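Long-range contact in signal recognition 54 kDa protein (Pyrococcus furiosus, PDB 3DM5), which is a P-loop GTPase-family component of the signal recognition particle, with an N-terminal helical bundle and a C-terminal signal peptide binding domain: residues Y129-A143 and K181-H194. Numbering follows the deposited sequence.
Sequences YKVGVVCSDTWRPGA and KGVDIIIVDTAGRH. With GDP (guanosine-5'-diphosphate), chain J.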
ATOM      1  N   TYR A 129     -44.508  -7.669   0.271  1.00 55.46           N
ATOM      2  CA  TYR A 129     -45.284  -6.456   0.098  1.00 50.59           C
ATOM      3  C   TYR A 129     -45.587  -6.210  -1.364  1.00 53.51           C
ATOM      4  O   TYR A 129     -44.829  -6.619  -2.250  1.00 53.15           O
ATOM      5  CB  TYR A 129     -44.547  -5.259   0.683  1.00 48.14           C
ATOM      6  CG  TYR A 129     -44.652  -5.173   2.177  1.00 53.65           C
ATOM      7  CD1 TYR A 129     -45.823  -4.737   2.781  1.00 53.86           C
ATOM      8  CD2 TYR A 129     -43.581  -5.520   2.989  1.00 51.22           C
ATOM      9  CE1 TYR A 129     -45.929  -4.654   4.157  1.00 55.30           C
ATOM     10  CE2 TYR A 129     -43.670  -5.439   4.373  1.00 46.72           C
ATOM     11  CZ  TYR A 129     -44.850  -5.010   4.947  1.00 56.39           C
ATOM     12  OH  TYR A 129     -44.963  -4.921   6.317  1.00 59.98           O
ATOM     13  N   LYS A 130     -46.713  -5.558  -1.622  1.00 49.68           N
ATOM     14  CA  LYS A 130     -46.947  -5.013  -2.951  1.00 49.55           C
ATOM     15  C   LYS A 130     -46.326  -3.638  -2.950  1.00 50.77           C
ATOM     16  O   LYS A 130     -46.606  -2.826  -2.062  1.00 49.31           O
ATOM     17  CB  LYS A 130     -48.431  -4.897  -3.281  1.00 51.40           C
ATOM     18  CG  LYS A 130     -49.045  -6.169  -3.829  1.00 74.84           C
ATOM     19  CD  LYS A 130     -50.163  -5.846  -4.808  1.00 73.85           C
ATOM     20  CE  LYS A 130     -49.625  -4.970  -5.917  1.00 71.42           C
ATOM     21  NZ  LYS A 130     -50.684  -4.604  -6.887  1.00 91.23           N
ATOM     22  N   VAL A 131     -45.480  -3.372  -3.938  1.00 45.26           N
ATOM     23  CA  VAL A 131     -44.798  -2.091  -3.994  1.00 39.94           C
ATOM     24  C   VAL A 131     -45.071  -1.421  -5.317  1.00 39.20           C
ATOM     25  O   VAL A 131     -45.090  -2.075  -6.361  1.00 46.66           O
ATOM     26  CB  VAL A 131     -43.270  -2.249  -3.826  1.00 44.34           C
ATOM     27  CG1 VAL A 131     -42.580  -0.898  -3.917  1.00 37.44           C
ATOM     28  CG2 VAL A 131     -42.956  -2.920  -2.518  1.00 39.07           C
ATOM     29  N   GLY A 132     -45.275  -0.111  -5.260  1.00 39.70           N
ATOM     30  CA  GLY A 132     -45.253   0.716  -6.445  1.00 42.29           C
ATOM     31  C   GLY A 132     -44.231   1.824  -6.275  1.00 45.56           C
ATOM     32  O   GLY A 132     -44.088   2.384  -5.189  1.00 48.54           O
ATOM     33  N   VAL A 133     -43.497   2.135  -7.332  1.00 42.30           N
ATOM     34  CA  VAL A 133     -42.626   3.288  -7.286  1.00 41.54           C
ATOM     35  C   VAL A 133     -43.178   4.316  -8.233  1.00 38.77           C
ATOM     36  O   VAL A 133     -43.737   3.991  -9.283  1.00 43.61           O
ATOM     37  CB  VAL A 133     -41.102   2.974  -7.596  1.00 46.02           C
ATOM     38  CG1 VAL A 133     -40.771   1.504  -7.359  1.00 31.50           C
ATOM     39  CG2 VAL A 133     -40.716   3.404  -9.007  1.00 36.07           C
ATOM     40  N   VAL A 134     -43.019   5.566  -7.838  1.00 42.65           N
ATOM     41  CA  VAL A 134     -43.477   6.700  -8.606  1.00 43.66           C
ATOM     42  C   VAL A 134     -42.245   7.498  -8.927  1.00 41.76           C
ATOM     43  O   VAL A 134     -41.556   7.957  -8.021  1.00 43.45           O
ATOM     44  CB  VAL A 134     -44.401   7.602  -7.760  1.00 44.14           C
ATOM     45  CG1 VAL A 134     -44.674   8.947  -8.476  1.00 42.63           C
ATOM     46  CG2 VAL A 134     -45.678   6.875  -7.439  1.00 39.26           C
ATOM     47  N   CYS A 135     -41.966   7.674 -10.208  1.00 38.84           N
ATOM     48  CA  CYS A 135     -40.805   8.446 -10.614  1.00 48.33           C
ATOM     49  C   CYS A 135     -41.195   9.885 -10.963  1.00 47.50           C
ATOM     50  O   CYS A 135     -41.677  10.150 -12.064  1.00 39.99           O
ATOM     51  CB  CYS A 135     -40.128   7.777 -11.801  1.00 37.12           C
ATOM     52  SG  CYS A 135     -38.858   8.764 -12.591  1.00 50.04           S
ATOM     53  N   SER A 136     -40.992  10.808 -10.027  1.00 46.22           N
ATOM     54  CA  SER A 136     -41.298  12.204 -10.293  1.00 56.00           C
ATOM     55  C   SER A 136     -40.028  13.010 -10.539  1.00 53.71           C
ATOM     56  O   SER A 136     -39.983  14.209 -10.289  1.00 57.53           O
ATOM     57  CB  SER A 136     -42.138  12.812  -9.161  1.00 42.54           C
ATOM     58  OG  SER A 136     -41.435  12.838  -7.933  1.00 51.23           O
ATOM     59  N   ASP A 137     -38.995  12.327 -11.030  1.00 57.13           N
ATOM     60  CA  ASP A 137     -37.689  12.936 -11.300  1.00 61.13           C
ATOM     61  C   ASP A 137     -37.702  13.605 -12.662  1.00 62.58           C
ATOM     62  O   ASP A 137     -37.385  12.981 -13.677  1.00 59.49           O
ATOM     63  CB  ASP A 137     -36.571  11.881 -11.244  1.00 63.58           C
ATOM     64  CG  ASP A 137     -35.162  12.493 -11.208  1.00 67.79           C
ATOM     65  OD1 ASP A 137     -35.029  13.716 -11.388  1.00 61.37           O
ATOM     66  OD2 ASP A 137     -34.179  11.738 -10.995  1.00 73.90           O
ATOM     67  N   THR A 138     -38.073  14.883 -12.661  1.00 63.78           N
ATOM     68  CA  THR A 138     -38.169  15.678 -13.878  1.00 64.77           C
ATOM     69  C   THR A 138     -36.808  16.272 -14.236  1.00 60.88           C
ATOM     70  O   THR A 138     -36.638  16.831 -15.314  1.00 62.54           O
ATOM     71  CB  THR A 138     -39.212  16.819 -13.719  1.00 67.49           C
ATOM     72  OG1 THR A 138     -38.876  17.628 -12.586  1.00 63.81           O
ATOM     73  CG2 THR A 138     -40.604  16.250 -13.513  1.00 57.64           C
ATOM     74  N   TRP A 139     -35.852  16.138 -13.316  1.00 62.87           N
ATOM     75  CA  TRP A 139     -34.491  16.684 -13.452  1.00 74.31           C
ATOM     76  C   TRP A 139     -33.561  15.834 -14.348  1.00 76.66           C
ATOM     77  O   TRP A 139     -32.628  16.350 -14.962  1.00 76.89           O
ATOM     78  CB  TRP A 139     -33.872  16.851 -12.060  1.00 75.12           C
ATOM     79  CG  TRP A 139     -32.871  17.957 -11.942  1.00 82.79           C
ATOM     80  CD1 TRP A 139     -33.131  19.298 -11.829  1.00 79.65           C
ATOM     81  CD2 TRP A 139     -31.445  17.816 -11.886  1.00 86.29           C
ATOM     82  NE1 TRP A 139     -31.949  19.998 -11.720  1.00 80.91           N
ATOM     83  CE2 TRP A 139     -30.902  19.114 -11.757  1.00 86.58           C
ATOM     84  CE3 TRP A 139     -30.575  16.718 -11.936  1.00 78.88           C
ATOM     85  CZ2 TRP A 139     -29.523  19.344 -11.684  1.00 85.45           C
ATOM     86  CZ3 TRP A 139     -29.207  16.948 -11.861  1.00 82.03           C
ATOM     87  CH2 TRP A 139     -28.694  18.253 -11.739  1.00 83.57           C
ATOM     88  N   ARG A 140     -33.808  14.529 -14.391  1.00 76.71           N
ATOM     89  CA  ARG A 140     -33.158  13.630 -15.340  1.00 73.23           C
ATOM     90  C   ARG A 140     -34.123  12.489 -15.651  1.00 77.76           C
ATOM     91  O   ARG A 140     -33.999  11.395 -15.100  1.00 74.40           O
ATOM     92  CB  ARG A 140     -31.824  13.095 -14.805  1.00 76.88           C
ATOM     93  CG  ARG A 140     -31.738  12.916 -13.276  1.00 75.62           C
ATOM     94  CD  ARG A 140     -30.678  11.866 -12.906  1.00 76.19           C
ATOM     95  NE  ARG A 140     -30.768  10.729 -13.823  1.00 80.95           N
ATOM     96  CZ  ARG A 140     -30.392   9.483 -13.544  1.00 64.65           C
ATOM     97  NH1 ARG A 140     -29.886   9.173 -12.355  1.00 56.96           N
ATOM     98  NH2 ARG A 140     -30.537   8.542 -14.465  1.00 50.64           N
ATOM     99  N   PRO A 141     -35.104  12.760 -16.532  1.00 82.54           N
ATOM    100  CA  PRO A 141     -36.205  11.871 -16.945  1.00 74.73           C
ATOM    101  C   PRO A 141     -35.782  10.485 -17.469  1.00 82.90           C
ATOM    102  O   PRO A 141     -36.647   9.600 -17.571  1.00 73.87           O
ATOM    103  CB  PRO A 141     -36.908  12.678 -18.061  1.00 83.65           C
ATOM    104  CG  PRO A 141     -35.899  13.740 -18.463  1.00 85.03           C
ATOM    105  CD  PRO A 141     -35.229  14.083 -17.172  1.00 81.54           C
ATOM    106  N   GLY A 142     -34.496  10.308 -17.800  1.00 85.98           N
ATOM    107  CA  GLY A 142     -33.926   8.990 -18.053  1.00 60.32           C
ATOM    108  C   GLY A 142     -34.128   8.050 -16.864  1.00 58.60           C
ATOM    109  O   GLY A 142     -34.013   6.825 -16.989  1.00 54.57           O
ATOM    110  N   ALA A 143     -34.451   8.633 -15.710  1.00 52.80           N
ATOM    111  CA  ALA A 143     -34.643   7.893 -14.473  1.00 50.53           C
ATOM    112  C   ALA A 143     -35.846   6.974 -14.551  1.00 51.44           C
ATOM    113  O   ALA A 143     -35.857   5.907 -13.933  1.00 47.65           O
ATOM    114  CB  ALA A 143     -34.801   8.852 -13.302  1.00 57.94           C
ATOM    115  N   LYS A 181     -54.037   1.039  -7.569  1.00 57.41           N
ATOM    116  CA  LYS A 181     -53.692  -0.321  -7.990  1.00 55.49           C
ATOM    117  C   LYS A 181     -53.605  -1.319  -6.842  1.00 55.92           C
ATOM    118  O   LYS A 181     -53.515  -2.522  -7.083  1.00 60.43           O
ATOM    119  CB  LYS A 181     -52.398  -0.324  -8.795  1.00 51.88           C
ATOM    120  CG  LYS A 181     -52.501   0.463 -10.083  1.00 59.47           C
ATOM    121  CD  LYS A 181     -53.142  -0.365 -11.189  1.00 70.18           C
ATOM    122  CE  LYS A 181     -53.182   0.396 -12.510  1.00 79.40           C
ATOM    123  NZ  LYS A 181     -53.806  -0.399 -13.617  1.00 89.52           N
ATOM    124  N   GLY A 182     -53.625  -0.823  -5.606  1.00 44.18           N
ATOM    125  CA  GLY A 182     -53.722  -1.693  -4.446  1.00 53.02           C
ATOM    126  C   GLY A 182     -52.468  -1.927  -3.617  1.00 61.01           C
ATOM    127  O   GLY A 182     -52.407  -2.865  -2.813  1.00 64.42           O
ATOM    128  N   VAL A 183     -51.472  -1.066  -3.778  1.00 48.64           N
ATOM    129  CA  VAL A 183     -50.178  -1.338  -3.175  1.00 55.07           C
ATOM    130  C   VAL A 183     -50.134  -1.103  -1.669  1.00 53.66           C
ATOM    131  O   VAL A 183     -50.876  -0.292  -1.126  1.00 58.54           O
ATOM    132  CB  VAL A 183     -49.056  -0.528  -3.854  1.00 53.48           C
ATOM    133  CG1 VAL A 183     -48.928  -0.920  -5.318  1.00 43.14           C
ATOM    134  CG2 VAL A 183     -49.313   0.952  -3.709  1.00 43.00           C
ATOM    135  N   ASP A 184     -49.252  -1.844  -1.005  1.00 58.71           N
ATOM    136  CA  ASP A 184     -48.950  -1.644   0.403  1.00 53.15           C
ATOM    137  C   ASP A 184     -47.945  -0.502   0.564  1.00 52.64           C
ATOM    138  O   ASP A 184     -48.048   0.311   1.476  1.00 53.00           O
ATOM    139  CB  ASP A 184     -48.324  -2.912   0.983  1.00 58.29           C
ATOM    140  CG  ASP A 184     -49.258  -4.109   0.948  1.00 65.53           C
ATOM    141  OD1 ASP A 184     -48.837  -5.183   0.442  1.00 60.17           O
ATOM    142  OD2 ASP A 184     -50.399  -3.981   1.446  1.00 64.34           O
ATOM    143  N   ILE A 185     -46.951  -0.458  -0.315  1.00 48.24           N
ATOM    144  CA  ILE A 185     -45.866   0.504  -0.161  1.00 47.47           C
ATOM    145  C   ILE A 185     -45.652   1.287  -1.445  1.00 42.94           C
ATOM    146  O   ILE A 185     -45.580   0.709  -2.529  1.00 42.24           O
ATOM    147  CB  ILE A 185     -44.534  -0.168   0.325  1.00 46.52           C
ATOM    148  CG1 ILE A 185     -44.754  -0.825   1.692  1.00 44.58           C
ATOM    149  CG2 ILE A 185     -43.399   0.857   0.416  1.00 36.81           C
ATOM    150  CD1 ILE A 185     -43.557  -1.490   2.278  1.00 44.38           C
ATOM    151  N   ILE A 186     -45.585   2.607  -1.317  1.00 41.35           N
ATOM    152  CA  ILE A 186     -45.248   3.453  -2.447  1.00 48.31           C
ATOM    153  C   ILE A 186     -43.947   4.214  -2.176  1.00 50.89           C
ATOM    154  O   ILE A 186     -43.828   4.907  -1.155  1.00 40.05           O
ATOM    155  CB  ILE A 186     -46.348   4.473  -2.753  1.00 43.77           C
ATOM    156  CG1 ILE A 186     -47.706   3.786  -2.850  1.00 51.06           C
ATOM    157  CG2 ILE A 186     -46.037   5.203  -4.045  1.00 39.66           C
ATOM    158  CD1 ILE A 186     -48.861   4.759  -3.036  1.00 47.91           C
ATOM    159  N   ILE A 187     -42.983   4.076  -3.092  1.00 39.23           N
ATOM    160  CA  ILE A 187     -41.723   4.797  -3.003  1.00 41.25           C
ATOM    161  C   ILE A 187     -41.671   5.850  -4.085  1.00 43.91           C
ATOM    162  O   ILE A 187     -41.824   5.538  -5.259  1.00 41.04           O
ATOM    163  CB  ILE A 187     -40.527   3.865  -3.154  1.00 39.81           C
ATOM    164  CG1 ILE A 187     -40.486   2.914  -1.967  1.00 42.92           C
ATOM    165  CG2 ILE A 187     -39.251   4.685  -3.207  1.00 37.02           C
ATOM    166  CD1 ILE A 187     -40.074   1.544  -2.305  1.00 40.79           C
ATOM    167  N   VAL A 188     -41.471   7.096  -3.668  1.00 41.31           N
ATOM    168  CA  VAL A 188     -41.508   8.243  -4.565  1.00 40.35           C
ATOM    169  C   VAL A 188     -40.116   8.828  -4.759  1.00 46.86           C
ATOM    170  O   VAL A 188     -39.462   9.256  -3.803  1.00 42.68           O
ATOM    171  CB  VAL A 188     -42.430   9.364  -4.034  1.00 41.56           C
ATOM    172  CG1 VAL A 188     -42.705  10.359  -5.142  1.00 37.97           C
ATOM    173  CG2 VAL A 188     -43.725   8.775  -3.469  1.00 35.75           C
ATOM    174  N   ASP A 189     -39.686   8.825  -6.013  1.00 35.88           N
ATOM    175  CA  ASP A 189     -38.360   9.220  -6.436  1.00 40.58           C
ATOM    176  C   ASP A 189     -38.456  10.634  -6.987  1.00 42.86           C
ATOM    177  O   ASP A 189     -38.924  10.837  -8.105  1.00 46.55           O
ATOM    178  CB  ASP A 189     -37.877   8.254  -7.542  1.00 45.59           C
ATOM    179  CG  ASP A 189     -36.538   8.658  -8.149  1.00 45.53           C
ATOM    180  OD1 ASP A 189     -35.651   9.096  -7.392  1.00 52.04           O
ATOM    181  OD2 ASP A 189     -36.366   8.537  -9.374  1.00 45.79           O
ATOM    182  N   THR A 190     -38.025  11.608  -6.198  1.00 43.19           N
ATOM    183  CA  THR A 190     -38.144  13.002  -6.578  1.00 47.68           C
ATOM    184  C   THR A 190     -36.976  13.434  -7.437  1.00 54.16           C
ATOM    185  O   THR A 190     -36.049  12.665  -7.668  1.00 58.49           O
ATOM    186  CB  THR A 190     -38.211  13.897  -5.360  1.00 48.26           C
ATOM    187  OG1 THR A 190     -37.029  13.723  -4.574  1.00 55.31           O
ATOM    188  CG2 THR A 190     -39.405  13.524  -4.531  1.00 50.26           C
ATOM    189  N   ALA A 191     -37.037  14.667  -7.921  1.00 57.35           N
ATOM    190  CA  ALA A 191     -36.006  15.200  -8.787  1.00 55.28           C
ATOM    191  C   ALA A 191     -34.758  15.534  -7.988  1.00 64.61           C
ATOM    192  O   ALA A 191     -34.832  16.155  -6.928  1.00 60.07           O
ATOM    193  CB  ALA A 191     -36.521  16.438  -9.487  1.00 64.26           C
ATOM    194  N   GLY A 192     -33.607  15.118  -8.493  1.00 65.89           N
ATOM    195  CA  GLY A 192     -32.356  15.496  -7.870  1.00 63.09           C
ATOM    196  C   GLY A 192     -32.024  16.928  -8.237  1.00 73.22           C
ATOM    197  O   GLY A 192     -32.781  17.579  -8.956  1.00 85.22           O
ATOM    198  N   ARG A 193     -30.907  17.431  -7.728  1.00 61.65           N
ATOM    199  CA  ARG A 193     -30.356  18.694  -8.188  1.00 64.86           C
ATOM    200  C   ARG A 193     -28.853  18.528  -8.098  1.00 66.79           C
ATOM    201  O   ARG A 193     -28.383  17.468  -7.682  1.00 66.51           O
ATOM    202  CB  ARG A 193     -30.836  19.867  -7.336  1.00 71.00           C
ATOM    203  CG  ARG A 193     -32.349  19.897  -7.103  1.00 75.25           C
ATOM    204  CD  ARG A 193     -32.927  21.271  -7.365  1.00 69.35           C
ATOM    205  NE  ARG A 193     -31.938  22.313  -7.112  1.00 79.19           N
ATOM    206  CZ  ARG A 193     -31.843  23.435  -7.816  1.00 85.01           C
ATOM    207  NH1 ARG A 193     -32.688  23.657  -8.821  1.00 81.42           N
ATOM    208  NH2 ARG A 193     -30.902  24.332  -7.524  1.00 61.69           N
ATOM    209  N   HIS A 194     -28.091  19.541  -8.497  1.00 67.58           N
ATOM    210  CA  HIS A 194     -26.639  19.412  -8.464  1.00 68.10           C
ATOM    211  C   HIS A 194     -26.073  19.361  -7.053  1.00 60.62           C
ATOM    212  O   HIS A 194     -25.295  18.474  -6.724  1.00 60.61           O
ATOM    213  CB  HIS A 194     -25.953  20.495  -9.289  1.00 65.71           C
ATOM    214  CG  HIS A 194     -25.398  19.987 -10.584  1.00 89.21           C
ATOM    215  ND1 HIS A 194     -26.160  19.849 -11.719  1.00 91.32           N
ATOM    216  CD2 HIS A 194     -24.146  19.576 -10.910  1.00 99.62           C
ATOM    217  CE1 HIS A 194     -25.402  19.381 -12.702  1.00106.34           C
ATOM    218  NE2 HIS A 194     -24.180  19.209 -12.233  1.00118.67           N
TER
HETATM  219  PB  GDP J 501     -28.505   9.173  -9.207  1.00 37.55           P
HETATM  220  O1B GDP J 501     -27.691   9.317  -7.967  1.00 37.31           O
HETATM  221  O2B GDP J 501     -28.301  10.404 -10.057  1.00 42.79           O
HETATM  222  O3B GDP J 501     -29.958   8.994  -8.841  1.00 43.28           O
HETATM  223  O3A GDP J 501     -27.952   7.990 -10.154  1.00 51.18           O
HETATM  224  PA  GDP J 501     -27.692   6.455  -9.761  1.00 42.99           P
HETATM  225  O1A GDP J 501     -27.486   5.617 -10.988  1.00 49.29           O
HETATM  226  O2A GDP J 501     -28.796   5.879  -8.921  1.00 45.54           O
HETATM  227  O5' GDP J 501     -26.288   6.548  -8.983  1.00 45.02           O
HETATM  228  C5' GDP J 501     -25.164   6.968  -9.746  1.00 39.78           C
HETATM  229  C4' GDP J 501     -24.048   5.920  -9.703  1.00 46.24           C
HETATM  230  O4' GDP J 501     -23.750   5.442  -8.371  1.00 50.38           O
HETATM  231  C3' GDP J 501     -24.405   4.704 -10.540  1.00 43.99           C
HETATM  232  O3' GDP J 501     -23.223   4.401 -11.287  1.00 40.52           O
HETATM  233  C2' GDP J 501     -24.721   3.629  -9.516  1.00 42.32           C
HETATM  234  O2' GDP J 501     -24.342   2.341  -9.944  1.00 46.26           O
HETATM  235  C1' GDP J 501     -23.817   4.005  -8.368  1.00 43.73           C
HETATM  236  N9  GDP J 501     -24.281   3.533  -7.054  1.00 45.92           N
HETATM  237  C8  GDP J 501     -25.436   3.796  -6.419  1.00 45.78           C
HETATM  238  N7  GDP J 501     -25.453   3.200  -5.195  1.00 43.70           N
HETATM  239  C5  GDP J 501     -24.278   2.559  -5.042  1.00 48.62           C
HETATM  240  C6  GDP J 501     -23.609   1.725  -4.009  1.00 44.96           C
HETATM  241  O6  GDP J 501     -24.148   1.465  -2.907  1.00 41.26           O
HETATM  242  N1  GDP J 501     -22.389   1.252  -4.290  1.00 48.09           N
HETATM  243  C2  GDP J 501     -21.755   1.513  -5.447  1.00 45.85           C
HETATM  244  N2  GDP J 501     -20.522   1.000  -5.646  1.00 45.68           N
HETATM  245  N3  GDP J 501     -22.292   2.266  -6.425  1.00 48.64           N
HETATM  246  C4  GDP J 501     -23.520   2.792  -6.275  1.00 49.39           C
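D189 O takes two bonds from S136: the backbone N at 2.8 Å, and the hydroxyl OG, which sits well above the carbonyl plane on the same face. OG lies between its own backbone N and carbonyl carbon (chi1 64°), which places both donors before one acceptor. Behind this point strands 131-135 and 185-189 run parallel, joined by alternating backbone bonds from I185 N to K130 O through D189 N to V134 O. At the start of the ladder, the carboxylate of D184 receives K130 N on the anti side of OD1 at 3.0 Å, nearly straight at 177°. Next to it I185 CD1 lies over one face of the Y129 ring, 4.0 Å from its centroid, while D184 CB meets the ring edge. V134 packs its CG2 on I186 CG2 and sets CG1 alongside V188 CG1 at 4.1 Å; on the other face of the sheet V131 CG1 meets I187 CD1. Farther along, R193 CA sits over the six-membered ring of W139, 3.7 Å from its centroid. The carboxylates of D137 and D189 come close, OD2 to OD2 4.2 Å, and K113 forms long, weak ion pairs with both. The loop after 131-135 brings R140 NH1 to GDP O2B in a weak bond, while 185-189 lies between 131-135 and strand 101-106. Such a parallel sheet with a phosphate-side loop is characteristic of the P-loop NTPase fold.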